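Local coordinates for beta-N-acetylhexosaminidase (PDB 3RCN), which probably catalyses the hydrolysis of terminal non-reducing N-acetyl-D-hexosamine residues in N-acetyl-beta-D-hexosaminides, at residues A[152-157]-A[223-228]; A[300-305]-A[356-361]; A[479-482]-A[488-491]. All coordinates share one frame; numbering follows the deposited sequence.

All three contacts join helices or their connecting loops, each by a long cationic side chain with a different kind of partner. Contact 1, buried at the boundary with the second subunit, pairs Lys154 with the carboxylate of Glu228, beside Asp225. Contact 2 is only partly buried; there Arg360 takes backbone carbonyls and packs on Val302. Contacts 1 and 2 share a border, because Gln223 and Leu226 of one helix meet Glu300 and Ile304 of the next, and their centres are about 20 Å apart. Contact 3 lies on the other side of the chain's centre, about 16 Å from contact 1 between nearest atoms; its partly exposed arginine reaches buried residues of helix 474-483 through water.

Contact 1 of 3, residues A[152-157]-A[223-228]; sequences MPKDNV and QDDLRE
Lys154, the first residue of helix 154-166, reaches across to helix 223-235 and is met there by two carboxylates, those of Glu228 and Asp225. Its ammonium group forms a salt bridge with Glu228, NZ to OE1 at 2.8 Å. The donor approaches from above the carboxylate plane, 37° out of it. Glu228 sends an extended chain up to this point, whereas the lysine arrives folded: it leaves the backbone with CG opposite N (chi1 -178°) and then bends at both chi3 and chi4, which turns NZ away from Asp225. The aspartate therefore meets the methylene flank of the lysine instead of its charge. Asp225 OD2 lies 3.3 Å from Lys154 CE, while OD2 to Lys154 NZ is 4.4 Å, too long for a salt bridge but near enough that the positive charge probably adds, with Arg115 of the second subunit, to the balance of the two negative charges. Lys154 crosses both acidic side chains at about a right angle.

These three residues form the close-packed, buried part of the contact. The looser side is further round helix 223-235, where Asp224 and Arg227 are partly exposed and pair with each other, not with helix 154-166; the bond from Arg227 NH1 to Asp224 OD1, at 3.1 Å, is weak.

The acids have a second cation: Arg115 of the second subunit makes salt bridges with Asp225, whose main polar partner it is, and with Glu228. The cluster thus belongs to the subunit interface as well as to the fold. Within the chain, the two helices follow the adjacent parallel strands 140-146 and 171-178 of the TIM-barrel catalytic domain. On the flank of helix 223-235, Gln223, Leu226 and Arg227 pack against Ile304 of helix 288-304.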
HETATM    1  N   MSE A 152       0.992   3.327 -10.445  1.00 37.56           N
HETATM    2  CA  MSE A 152       1.008   3.123  -9.008  1.00 35.37           C
HETATM    3  C   MSE A 152      -0.263   2.396  -8.559  1.00 39.37           C
HETATM    4  O   MSE A 152      -1.377   2.863  -8.789  1.00 44.70           O
HETATM    5  CB  MSE A 152       1.178   4.439  -8.255  1.00 31.38           C
HETATM    6  CG  MSE A 152       1.228   4.227  -6.750  1.00 42.31           C
HETATM    7 SE   MSE A 152       1.670   5.788  -5.667  0.66 40.28          SE
HETATM    8  CE  MSE A 152       3.577   5.903  -6.112  1.00 48.71           C
ATOM      9  N   PRO A 153      -0.098   1.227  -7.934  1.00 30.02           N
ATOM     10  CA  PRO A 153      -1.298   0.516  -7.504  1.00 32.54           C
ATOM     11  C   PRO A 153      -2.147   1.374  -6.570  1.00 34.13           C
ATOM     12  O   PRO A 153      -1.621   2.207  -5.826  1.00 30.64           O
ATOM     13  CB  PRO A 153      -0.735  -0.703  -6.785  1.00 22.61           C
ATOM     14  CG  PRO A 153       0.640  -0.903  -7.418  1.00 20.73           C
ATOM     15  CD  PRO A 153       1.136   0.484  -7.626  1.00 25.02           C
ATOM     16  N   LYS A 154      -3.461   1.173  -6.646  1.00 33.26           N
ATOM     17  CA  LYS A 154      -4.439   1.949  -5.889  1.00 27.67           C
ATOM     18  C   LYS A 154      -4.140   2.042  -4.378  1.00 35.40           C
ATOM     19  O   LYS A 154      -4.276   3.116  -3.781  1.00 38.11           O
ATOM     20  CB  LYS A 154      -5.828   1.366  -6.140  1.00 31.45           C
ATOM     21  CG  LYS A 154      -6.967   2.098  -5.461  1.00 39.23           C
ATOM     22  CD  LYS A 154      -8.303   1.648  -6.042  1.00 40.64           C
ATOM     23  CE  LYS A 154      -8.672   0.214  -5.629  1.00 38.72           C
ATOM     24  NZ  LYS A 154      -9.058   0.129  -4.193  1.00 29.75           N
ATOM     25  N   ASP A 155      -3.744   0.924  -3.763  1.00 32.73           N
ATOM     26  CA  ASP A 155      -3.385   0.903  -2.340  1.00 40.97           C
ATOM     27  C   ASP A 155      -2.323   1.963  -1.994  1.00 31.49           C
ATOM     28  O   ASP A 155      -2.396   2.636  -0.966  1.00 26.87           O
ATOM     29  CB  ASP A 155      -2.884  -0.493  -1.917  1.00 59.26           C
ATOM     30  CG  ASP A 155      -4.017  -1.533  -1.791  1.00 70.42           C
ATOM     31  OD1 ASP A 155      -3.717  -2.762  -1.804  1.00 65.67           O
ATOM     32  OD2 ASP A 155      -5.199  -1.122  -1.672  1.00 76.86           O
ATOM     33  N   ASN A 156      -1.340   2.105  -2.874  1.00 29.94           N
ATOM     34  CA  ASN A 156      -0.256   3.053  -2.680  1.00 33.44           C
ATOM     35  C   ASN A 156      -0.666   4.506  -2.939  1.00 35.62           C
ATOM     36  O   ASN A 156      -0.225   5.417  -2.227  1.00 31.34           O
ATOM     37  CB  ASN A 156       0.943   2.641  -3.528  1.00 33.33           C
ATOM     38  CG  ASN A 156       1.425   1.241  -3.188  1.00 36.35           C
ATOM     39  OD1 ASN A 156       1.112   0.266  -3.879  1.00 44.74           O
ATOM     40  ND2 ASN A 156       2.151   1.129  -2.090  1.00 26.78           N
ATOM     41  N   VAL A 157      -1.523   4.716  -3.938  1.00 30.06           N
ATOM     42  CA  VAL A 157      -2.094   6.042  -4.192  1.00 28.71           C
ATOM     43  C   VAL A 157      -2.850   6.582  -2.965  1.00 28.89           C
ATOM     44  O   VAL A 157      -2.681   7.743  -2.596  1.00 28.11           O
ATOM     45  CB  VAL A 157      -3.049   6.058  -5.432  1.00 39.64           C
ATOM     46  CG1 VAL A 157      -3.711   7.428  -5.594  1.00 39.21           C
ATOM     47  CG2 VAL A 157      -2.315   5.663  -6.717  1.00 33.07           C
ATOM     48  N   GLN A 223     -13.162   2.962 -13.378  1.00 39.86           N
ATOM     49  CA  GLN A 223     -13.862   4.192 -13.049  1.00 40.71           C
ATOM     50  C   GLN A 223     -14.203   4.176 -11.568  1.00 35.80           C
ATOM     51  O   GLN A 223     -14.141   5.204 -10.893  1.00 37.56           O
ATOM     52  CB  GLN A 223     -15.095   4.378 -13.933  1.00 38.79           C
ATOM     53  CG  GLN A 223     -14.769   4.257 -15.420  1.00 44.34           C
ATOM     54  CD  GLN A 223     -15.485   5.294 -16.294  1.00 44.41           C
ATOM     55  OE1 GLN A 223     -16.624   5.686 -16.020  1.00 41.13           O
ATOM     56  NE2 GLN A 223     -14.809   5.738 -17.347  1.00 35.18           N
ATOM     57  N   ASP A 224     -14.523   2.991 -11.063  1.00 34.29           N
ATOM     58  CA  ASP A 224     -14.795   2.823  -9.643  1.00 32.07           C
ATOM     59  C   ASP A 224     -13.564   3.088  -8.785  1.00 31.83           C
ATOM     60  O   ASP A 224     -13.676   3.595  -7.668  1.00 36.35           O
ATOM     61  CB  ASP A 224     -15.348   1.439  -9.373  1.00 38.60           C
ATOM     62  CG  ASP A 224     -16.839   1.370  -9.573  1.00 47.11           C
ATOM     63  OD1 ASP A 224     -17.476   2.441  -9.517  1.00 47.15           O
ATOM     64  OD2 ASP A 224     -17.371   0.250  -9.773  1.00 52.47           O
ATOM     65  N   ASP A 225     -12.391   2.751  -9.315  1.00 28.60           N
ATOM     66  CA  ASP A 225     -11.136   3.005  -8.624  1.00 31.11           C
ATOM     67  C   ASP A 225     -10.878   4.506  -8.542  1.00 32.09           C
ATOM     68  O   ASP A 225     -10.453   5.022  -7.504  1.00 30.77           O
ATOM     69  CB  ASP A 225      -9.966   2.325  -9.346  1.00 41.74           C
ATOM     70  CG  ASP A 225     -10.038   0.801  -9.303  1.00 56.45           C
ATOM     71  OD1 ASP A 225      -9.516   0.182 -10.256  1.00 61.71           O
ATOM     72  OD2 ASP A 225     -10.593   0.221  -8.331  1.00 58.57           O
ATOM     73  N   LEU A 226     -11.127   5.204  -9.647  1.00 27.06           N
ATOM     74  CA  LEU A 226     -10.925   6.641  -9.678  1.00 25.86           C
ATOM     75  C   LEU A 226     -11.920   7.337  -8.772  1.00 21.55           C
ATOM     76  O   LEU A 226     -11.564   8.238  -8.033  1.00 26.47           O
ATOM     77  CB  LEU A 226     -11.024   7.166 -11.105  1.00 27.88           C
ATOM     78  CG  LEU A 226      -9.899   6.628 -11.986  1.00 26.72           C
ATOM     79  CD1 LEU A 226     -10.175   6.889 -13.452  1.00 28.42           C
ATOM     80  CD2 LEU A 226      -8.598   7.242 -11.570  1.00 23.50           C
ATOM     81  N   ARG A 227     -13.172   6.906  -8.826  1.00 28.11           N
ATOM     82  CA  ARG A 227     -14.183   7.460  -7.942  1.00 28.00           C
ATOM     83  C   ARG A 227     -13.673   7.385  -6.510  1.00 35.95           C
ATOM     84  O   ARG A 227     -13.627   8.390  -5.806  1.00 44.36           O
ATOM     85  CB  ARG A 227     -15.491   6.686  -8.069  1.00 28.88           C
ATOM     86  CG  ARG A 227     -16.218   6.887  -9.369  1.00 32.27           C
ATOM     87  CD  ARG A 227     -17.714   6.558  -9.229  1.00 38.26           C
ATOM     88  NE  ARG A 227     -18.456   6.854 -10.458  1.00 48.22           N
ATOM     89  CZ  ARG A 227     -18.578   6.009 -11.481  1.00 55.03           C
ATOM     90  NH1 ARG A 227     -18.012   4.805 -11.422  1.00 60.01           N
ATOM     91  NH2 ARG A 227     -19.262   6.358 -12.565  1.00 49.31           N
ATOM     92  N   GLU A 228     -13.275   6.184  -6.096  1.00 30.76           N
ATOM     93  CA  GLU A 228     -12.734   5.958  -4.764  1.00 30.72           C
ATOM     94  C   GLU A 228     -11.607   6.936  -4.429  1.00 27.70           C
ATOM     95  O   GLU A 228     -11.602   7.567  -3.372  1.00 27.85           O
ATOM     96  CB  GLU A 228     -12.252   4.512  -4.621  1.00 21.54           C
ATOM     97  CG  GLU A 228     -11.714   4.160  -3.223  1.00 26.20           C
ATOM     98  CD  GLU A 228     -11.343   2.663  -3.056  1.00 51.79           C
ATOM     99  OE1 GLU A 228     -11.244   1.934  -4.066  1.00 42.77           O
ATOM    100  OE2 GLU A 228     -11.143   2.209  -1.905  1.00 53.75           O
TER

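Contact 2 of 3, residues A[300-305]-A[356-361]; sequences EVVEIF and KHHGRA
Two helix-to-strand turns of the TIM barrel meet where helix 288-304 and helix 342-357 end, the second closing in a Schellman motif with Gly359 at positive phi. Just beyond that glycine, Arg360 reaches back to the first helix and takes two carbonyls at its end, one in the last turn (Val302) and one just past it (Phe305). Arg360 NH1 donates to Phe305 O at 2.8 Å in a nearly straight bond (174°), with the acceptor at the guanidinium edge, in its plane. The second bond, Arg360 NH2 to Val302 O at 3.1 Å, is weak and bent.

Val302 packs on both Arg360 and His358. Its CG2 sits over the centre of one guanidinium face, 3.7 Å from Arg360 CZ, so that the flat group is covered by a methyl while its edge is spent on oxygen. The other branch, CG1, lies over a face of the His358 ring in a CH-pi contact, 4.1 Å from the ring centroid. A bend at chi2 (-59°) brings the guanidinium face against this valine. The histidine itself is held by Asp299 through NE2, and Arg360 NH1 has a further acceptor in Ser307 O.

The strands that follow, 309-313 and 361-364, pair in parallel next to the contact: Val302 and Arg360 both pack on Ile310, and Phe305 packs on Val240 and Pro242 of strand 239-243.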
ATOM      1  N   GLU A 300     -16.427  11.541 -20.043  1.00 38.60           N
ATOM      2  CA  GLU A 300     -16.322  10.590 -18.944  1.00 39.45           C
ATOM      3  C   GLU A 300     -15.476  11.147 -17.808  1.00 35.01           C
ATOM      4  O   GLU A 300     -15.840  10.999 -16.645  1.00 28.60           O
ATOM      5  CB  GLU A 300     -15.838   9.219 -19.425  1.00 37.51           C
ATOM      6  CG  GLU A 300     -16.827   8.610 -20.413  1.00 43.31           C
ATOM      7  CD  GLU A 300     -16.555   7.156 -20.737  1.00 54.98           C
ATOM      8  OE1 GLU A 300     -16.161   6.396 -19.817  1.00 58.12           O
ATOM      9  OE2 GLU A 300     -16.750   6.772 -21.917  1.00 55.42           O
ATOM     10  N   VAL A 301     -14.375  11.818 -18.137  1.00 36.27           N
ATOM     11  CA  VAL A 301     -13.537  12.419 -17.102  1.00 36.69           C
ATOM     12  C   VAL A 301     -14.371  13.291 -16.181  1.00 37.93           C
ATOM     13  O   VAL A 301     -14.264  13.223 -14.960  1.00 39.36           O
ATOM     14  CB  VAL A 301     -12.447  13.312 -17.695  1.00 36.87           C
ATOM     15  CG1 VAL A 301     -11.776  14.142 -16.588  1.00 16.54           C
ATOM     16  CG2 VAL A 301     -11.441  12.487 -18.465  1.00 37.20           C
ATOM     17  N   VAL A 302     -15.223  14.103 -16.786  1.00 36.22           N
ATOM     18  CA  VAL A 302     -15.956  15.119 -16.051  1.00 34.66           C
ATOM     19  C   VAL A 302     -17.032  14.509 -15.155  1.00 35.48           C
ATOM     20  O   VAL A 302     -17.413  15.085 -14.133  1.00 37.63           O
ATOM     21  CB  VAL A 302     -16.498  16.188 -17.031  1.00 33.73           C
ATOM     22  CG1 VAL A 302     -17.997  16.423 -16.861  1.00 28.08           C
ATOM     23  CG2 VAL A 302     -15.703  17.453 -16.877  1.00 32.66           C
ATOM     24  N   GLU A 303     -17.494  13.323 -15.537  1.00 34.43           N
ATOM     25  CA  GLU A 303     -18.398  12.528 -14.715  1.00 42.18           C
ATOM     26  C   GLU A 303     -17.697  11.970 -13.451  1.00 41.10           C
ATOM     27  O   GLU A 303     -18.281  11.937 -12.366  1.00 35.29           O
ATOM     28  CB  GLU A 303     -18.987  11.390 -15.557  1.00 54.25           C
ATOM     29  CG  GLU A 303     -20.092  10.610 -14.869  1.00 72.78           C
ATOM     30  CD  GLU A 303     -21.270  11.493 -14.492  1.00 87.50           C
ATOM     31  OE1 GLU A 303     -21.564  12.439 -15.258  1.00 89.97           O
ATOM     32  OE2 GLU A 303     -21.895  11.248 -13.430  1.00 92.18           O
ATOM     33  N   ILE A 304     -16.452  11.524 -13.608  1.00 38.29           N
ATOM     34  CA  ILE A 304     -15.659  10.973 -12.509  1.00 39.27           C
ATOM     35  C   ILE A 304     -15.063  12.011 -11.544  1.00 38.57           C
ATOM     36  O   ILE A 304     -15.184  11.872 -10.327  1.00 41.39           O
ATOM     37  CB  ILE A 304     -14.494  10.111 -13.057  1.00 36.66           C
ATOM     38  CG1 ILE A 304     -15.006   9.060 -14.054  1.00 31.16           C
ATOM     39  CG2 ILE A 304     -13.709   9.501 -11.919  1.00 28.01           C
ATOM     40  CD1 ILE A 304     -16.144   8.219 -13.520  1.00 38.34           C
ATOM     41  N   PHE A 305     -14.407  13.030 -12.102  1.00 33.32           N
ATOM     42  CA  PHE A 305     -13.719  14.079 -11.340  1.00 28.31           C
ATOM     43  C   PHE A 305     -14.540  15.367 -11.270  1.00 32.77           C
ATOM     44  O   PHE A 305     -14.714  16.054 -12.280  1.00 31.13           O
ATOM     45  CB  PHE A 305     -12.373  14.424 -11.995  1.00 25.89           C
ATOM     46  CG  PHE A 305     -11.450  13.259 -12.140  1.00 34.90           C
ATOM     47  CD1 PHE A 305     -11.543  12.417 -13.236  1.00 37.53           C
ATOM     48  CD2 PHE A 305     -10.490  12.996 -11.174  1.00 33.64           C
ATOM     49  CE1 PHE A 305     -10.690  11.328 -13.363  1.00 39.33           C
ATOM     50  CE2 PHE A 305      -9.639  11.907 -11.289  1.00 33.09           C
ATOM     51  CZ  PHE A 305      -9.725  11.073 -12.385  1.00 32.07           C
ATOM     52  N   LYS A 356     -15.618  24.136 -20.992  1.00 45.47           N
ATOM     53  CA  LYS A 356     -16.366  25.317 -20.555  1.00 45.82           C
ATOM     54  C   LYS A 356     -17.859  25.020 -20.623  1.00 36.18           C
ATOM     55  O   LYS A 356     -18.636  25.433 -19.755  1.00 39.49           O
ATOM     56  CB  LYS A 356     -16.003  26.539 -21.404  1.00 49.19           C
ATOM     57  CG  LYS A 356     -16.605  27.858 -20.938  1.00 56.23           C
ATOM     58  CD  LYS A 356     -18.058  28.014 -21.410  1.00 72.83           C
ATOM     59  CE  LYS A 356     -18.595  29.435 -21.217  1.00 77.96           C
ATOM     60  NZ  LYS A 356     -17.982  30.380 -22.193  1.00 80.55           N
ATOM     61  N   HIS A 357     -18.243  24.281 -21.656  1.00 27.42           N
ATOM     62  CA  HIS A 357     -19.619  23.839 -21.823  1.00 36.01           C
ATOM     63  C   HIS A 357     -20.056  23.061 -20.570  1.00 47.84           C
ATOM     64  O   HIS A 357     -21.197  23.198 -20.118  1.00 49.22           O
ATOM     65  CB  HIS A 357     -19.719  22.999 -23.099  1.00 48.73           C
ATOM     66  CG  HIS A 357     -20.996  22.228 -23.237  1.00 70.95           C
ATOM     67  ND1 HIS A 357     -22.155  22.786 -23.728  1.00 79.30           N
ATOM     68  CD2 HIS A 357     -21.282  20.929 -22.978  1.00 78.74           C
ATOM     69  CE1 HIS A 357     -23.107  21.869 -23.752  1.00 80.84           C
ATOM     70  NE2 HIS A 357     -22.603  20.732 -23.305  1.00 80.87           N
ATOM     71  N   HIS A 358     -19.128  22.280 -20.003  1.00 42.34           N
ATOM     72  CA  HIS A 358     -19.372  21.489 -18.791  1.00 41.94           C
ATOM     73  C   HIS A 358     -19.114  22.250 -17.504  1.00 42.38           C
ATOM     74  O   HIS A 358     -19.204  21.679 -16.421  1.00 41.17           O
ATOM     75  CB  HIS A 358     -18.494  20.244 -18.764  1.00 41.66           C
ATOM     76  CG  HIS A 358     -18.991  19.133 -19.624  1.00 44.81           C
ATOM     77  ND1 HIS A 358     -20.087  18.370 -19.287  1.00 46.18           N
ATOM     78  CD2 HIS A 358     -18.530  18.640 -20.797  1.00 44.87           C
ATOM     79  CE1 HIS A 358     -20.285  17.455 -20.221  1.00 45.50           C
ATOM     80  NE2 HIS A 358     -19.352  17.596 -21.147  1.00 44.94           N
ATOM     81  N   GLY A 359     -18.736  23.516 -17.614  1.00 42.76           N
ATOM     82  CA  GLY A 359     -18.562  24.333 -16.429  1.00 36.51           C
ATOM     83  C   GLY A 359     -17.197  24.240 -15.775  1.00 34.41           C
ATOM     84  O   GLY A 359     -17.015  24.679 -14.640  1.00 33.15           O
ATOM     85  N   ARG A 360     -16.227  23.699 -16.503  1.00 26.75           N
ATOM     86  CA  ARG A 360     -14.880  23.566 -15.976  1.00 24.53           C
ATOM     87  C   ARG A 360     -13.888  24.510 -16.629  1.00 28.24           C
ATOM     88  O   ARG A 360     -13.901  24.702 -17.850  1.00 30.54           O
ATOM     89  CB  ARG A 360     -14.377  22.127 -16.156  1.00 28.32           C
ATOM     90  CG  ARG A 360     -15.379  21.052 -15.761  1.00 29.07           C
ATOM     91  CD  ARG A 360     -15.820  21.158 -14.300  1.00 30.80           C
ATOM     92  NE  ARG A 360     -16.856  20.166 -14.024  1.00 34.01           N
ATOM     93  CZ  ARG A 360     -16.612  18.939 -13.564  1.00 35.61           C
ATOM     94  NH1 ARG A 360     -15.367  18.560 -13.301  1.00 30.55           N
ATOM     95  NH2 ARG A 360     -17.618  18.094 -13.357  1.00 31.05           N
ATOM     96  N   ALA A 361     -13.021  25.084 -15.803  1.00 30.05           N
ATOM     97  CA  ALA A 361     -11.856  25.814 -16.276  1.00 31.07           C
ATOM     98  C   ALA A 361     -10.810  24.815 -16.766  1.00 39.63           C
ATOM     99  O   ALA A 361     -10.842  23.649 -16.395  1.00 40.03           O
ATOM    100  CB  ALA A 361     -11.296  26.668 -15.167  1.00 24.66           C
TER

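Contact 3 of 3, residues A[479-482]-A[488-491]; sequences SEVF and GRDY
The guanidinium of Arg489 lies alongside helix 474-483, with one face turned to Val481 and its edge used for water. The two side chains cross at about a right angle. Val481 CG2 stands off that face near its rim, 4.2 Å from Arg489 NH2, and Val481 CA is just as near, 4.1 Å from the same nitrogen. The touch is therefore a light one, of a flat cation against aliphatic surface.

Arg489 first runs away from its own backbone nitrogen (chi1 177°), then bends at chi2 and chi3, and the bends swing the flat end in against the helix. Direct bonding is replaced by two waters. One lies at the guanidinium edge, in its plane: it accepts from Arg489 NH1 at 2.6 Å and donates to Val481 O at 2.8 Å, tying the arginine to a helix carbonyl. The other donates to Glu480 OE2 at 3.2 Å and is held only weakly by Arg489 NH1, at 3.4 Å.

The Glu480 carboxylate thus faces the arginine across this water, with its OE2 4.9 Å from Arg489 NE. Its firmer partners are Tyr432, through the hydroxyl, and Arg497, through a salt bridge. Tyr432 also makes a cation-pi contact with Arg489, so one tyrosine serves both charged groups, the ring for the arginine and the hydroxyl for the glutamate.

Without the guanidinium of Arg489, as with an alanine here, both waters are likely to lose their shared NH1 partner and the Tyr432 ring its cation.

Asp490, next in the chain, is the N-cap of helix 491-508, its carboxylate accepting weak bonds from the backbone nitrogens of Asp492 and Glu493. The loop is a short connection between two consecutive helices, 474-483 and 491-508, closed by an arginine that reaches back through water to the preceding helix.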
ATOM      1  N   SER A 479       5.903  21.554   1.942  1.00 32.63           N
ATOM      2  CA  SER A 479       4.587  21.747   2.550  1.00 36.23           C
ATOM      3  C   SER A 479       4.602  22.954   3.483  1.00 40.94           C
ATOM      4  O   SER A 479       3.585  23.637   3.632  1.00 45.18           O
ATOM      5  CB  SER A 479       4.105  20.496   3.301  1.00 40.78           C
ATOM      6  OG  SER A 479       4.770  20.324   4.549  1.00 43.95           O
ATOM      7  N   GLU A 480       5.754  23.215   4.105  1.00 34.77           N
ATOM      8  CA  GLU A 480       5.896  24.367   4.994  1.00 36.53           C
ATOM      9  C   GLU A 480       5.956  25.671   4.195  1.00 42.81           C
ATOM     10  O   GLU A 480       5.316  26.668   4.540  1.00 40.04           O
ATOM     11  CB  GLU A 480       7.129  24.230   5.892  1.00 29.29           C
ATOM     12  CG  GLU A 480       7.287  25.396   6.852  1.00 36.27           C
ATOM     13  CD  GLU A 480       7.923  25.019   8.187  1.00 42.19           C
ATOM     14  OE1 GLU A 480       7.386  24.123   8.869  1.00 43.21           O
ATOM     15  OE2 GLU A 480       8.947  25.632   8.557  1.00 39.35           O
ATOM     16  N   VAL A 481       6.737  25.653   3.123  1.00 42.88           N
ATOM     17  CA  VAL A 481       6.818  26.796   2.232  1.00 39.17           C
ATOM     18  C   VAL A 481       5.418  27.192   1.750  1.00 37.17           C
ATOM     19  O   VAL A 481       5.099  28.370   1.694  1.00 37.49           O
ATOM     20  CB  VAL A 481       7.758  26.513   1.036  1.00 37.34           C
ATOM     21  CG1 VAL A 481       7.679  27.629   0.003  1.00 20.09           C
ATOM     22  CG2 VAL A 481       9.200  26.300   1.516  1.00 24.33           C
ATOM     23  N   PHE A 482       4.575  26.207   1.440  1.00 35.48           N
ATOM     24  CA  PHE A 482       3.214  26.481   0.957  1.00 28.91           C
ATOM     25  C   PHE A 482       2.234  26.911   2.044  1.00 32.72           C
ATOM     26  O   PHE A 482       1.339  27.713   1.787  1.00 38.26           O
ATOM     27  CB  PHE A 482       2.614  25.263   0.248  1.00 23.96           C
ATOM     28  CG  PHE A 482       3.350  24.855  -0.993  1.00 28.00           C
ATOM     29  CD1 PHE A 482       4.481  25.537  -1.400  1.00 24.53           C
ATOM     30  CD2 PHE A 482       2.903  23.779  -1.752  1.00 31.21           C
ATOM     31  CE1 PHE A 482       5.159  25.156  -2.551  1.00 30.42           C
ATOM     32  CE2 PHE A 482       3.574  23.388  -2.895  1.00 33.53           C
ATOM     33  CZ  PHE A 482       4.706  24.080  -3.299  1.00 32.07           C
ATOM     34  N   GLY A 488       9.078  33.660   9.459  1.00 87.85           N
ATOM     35  CA  GLY A 488       9.747  32.859  10.464  1.00 95.61           C
ATOM     36  C   GLY A 488      10.658  31.785   9.891  1.00103.16           C
ATOM     37  O   GLY A 488      10.928  30.782  10.559  1.00109.67           O
ATOM     38  N   ARG A 489      11.145  31.990   8.665  1.00 96.46           N
ATOM     39  CA  ARG A 489      11.868  30.941   7.944  1.00 83.89           C
ATOM     40  C   ARG A 489      13.377  30.937   8.195  1.00 76.28           C
ATOM     41  O   ARG A 489      14.076  31.891   7.852  1.00 77.90           O
ATOM     42  CB  ARG A 489      11.596  31.041   6.442  1.00 81.13           C
ATOM     43  CG  ARG A 489      12.360  30.032   5.598  1.00 78.45           C
ATOM     44  CD  ARG A 489      11.421  29.262   4.681  1.00 73.06           C
ATOM     45  NE  ARG A 489      10.093  29.135   5.267  1.00 67.56           N
ATOM     46  CZ  ARG A 489       8.974  29.496   4.650  1.00 70.43           C
ATOM     47  NH1 ARG A 489       7.807  29.356   5.266  1.00 74.58           N
ATOM     48  NH2 ARG A 489       9.015  29.994   3.417  1.00 64.48           N
ATOM     49  N   ASP A 490      13.852  29.856   8.813  1.00 67.90           N
ATOM     50  CA  ASP A 490      15.277  29.566   8.977  1.00 70.03           C
ATOM     51  C   ASP A 490      15.507  28.061   8.777  1.00 66.44           C
ATOM     52  O   ASP A 490      14.873  27.234   9.438  1.00 65.56           O
ATOM     53  CB  ASP A 490      15.757  30.009  10.365  1.00 78.46           C
ATOM     54  CG  ASP A 490      17.126  29.441  10.734  1.00 84.52           C
ATOM     55  OD1 ASP A 490      18.018  29.377   9.857  1.00 90.72           O
ATOM     56  OD2 ASP A 490      17.316  29.067  11.914  1.00 81.90           O
ATOM     57  N   TYR A 491      16.429  27.704   7.889  1.00 59.10           N
ATOM     58  CA  TYR A 491      16.651  26.297   7.568  1.00 50.03           C
ATOM     59  C   TYR A 491      17.170  25.489   8.749  1.00 52.75           C
ATOM     60  O   TYR A 491      16.709  24.372   8.980  1.00 56.83           O
ATOM     61  CB  TYR A 491      17.599  26.138   6.376  1.00 45.10           C
ATOM     62  CG  TYR A 491      17.940  24.700   6.060  1.00 50.53           C
ATOM     63  CD1 TYR A 491      16.969  23.819   5.601  1.00 49.37           C
ATOM     64  CD2 TYR A 491      19.232  24.221   6.224  1.00 53.39           C
ATOM     65  CE1 TYR A 491      17.274  22.507   5.309  1.00 48.45           C
ATOM     66  CE2 TYR A 491      19.550  22.911   5.933  1.00 50.24           C
ATOM     67  CZ  TYR A 491      18.568  22.056   5.473  1.00 55.58           C
ATOM     68  OH  TYR A 491      18.881  20.741   5.185  1.00 62.65           O
TER
HETATM   69  O   HOH W   1       8.323  28.794   8.567  1.00 56.88           O
HETATM   70  O   HOH W   2       5.876  30.114   3.734  1.00 51.63           O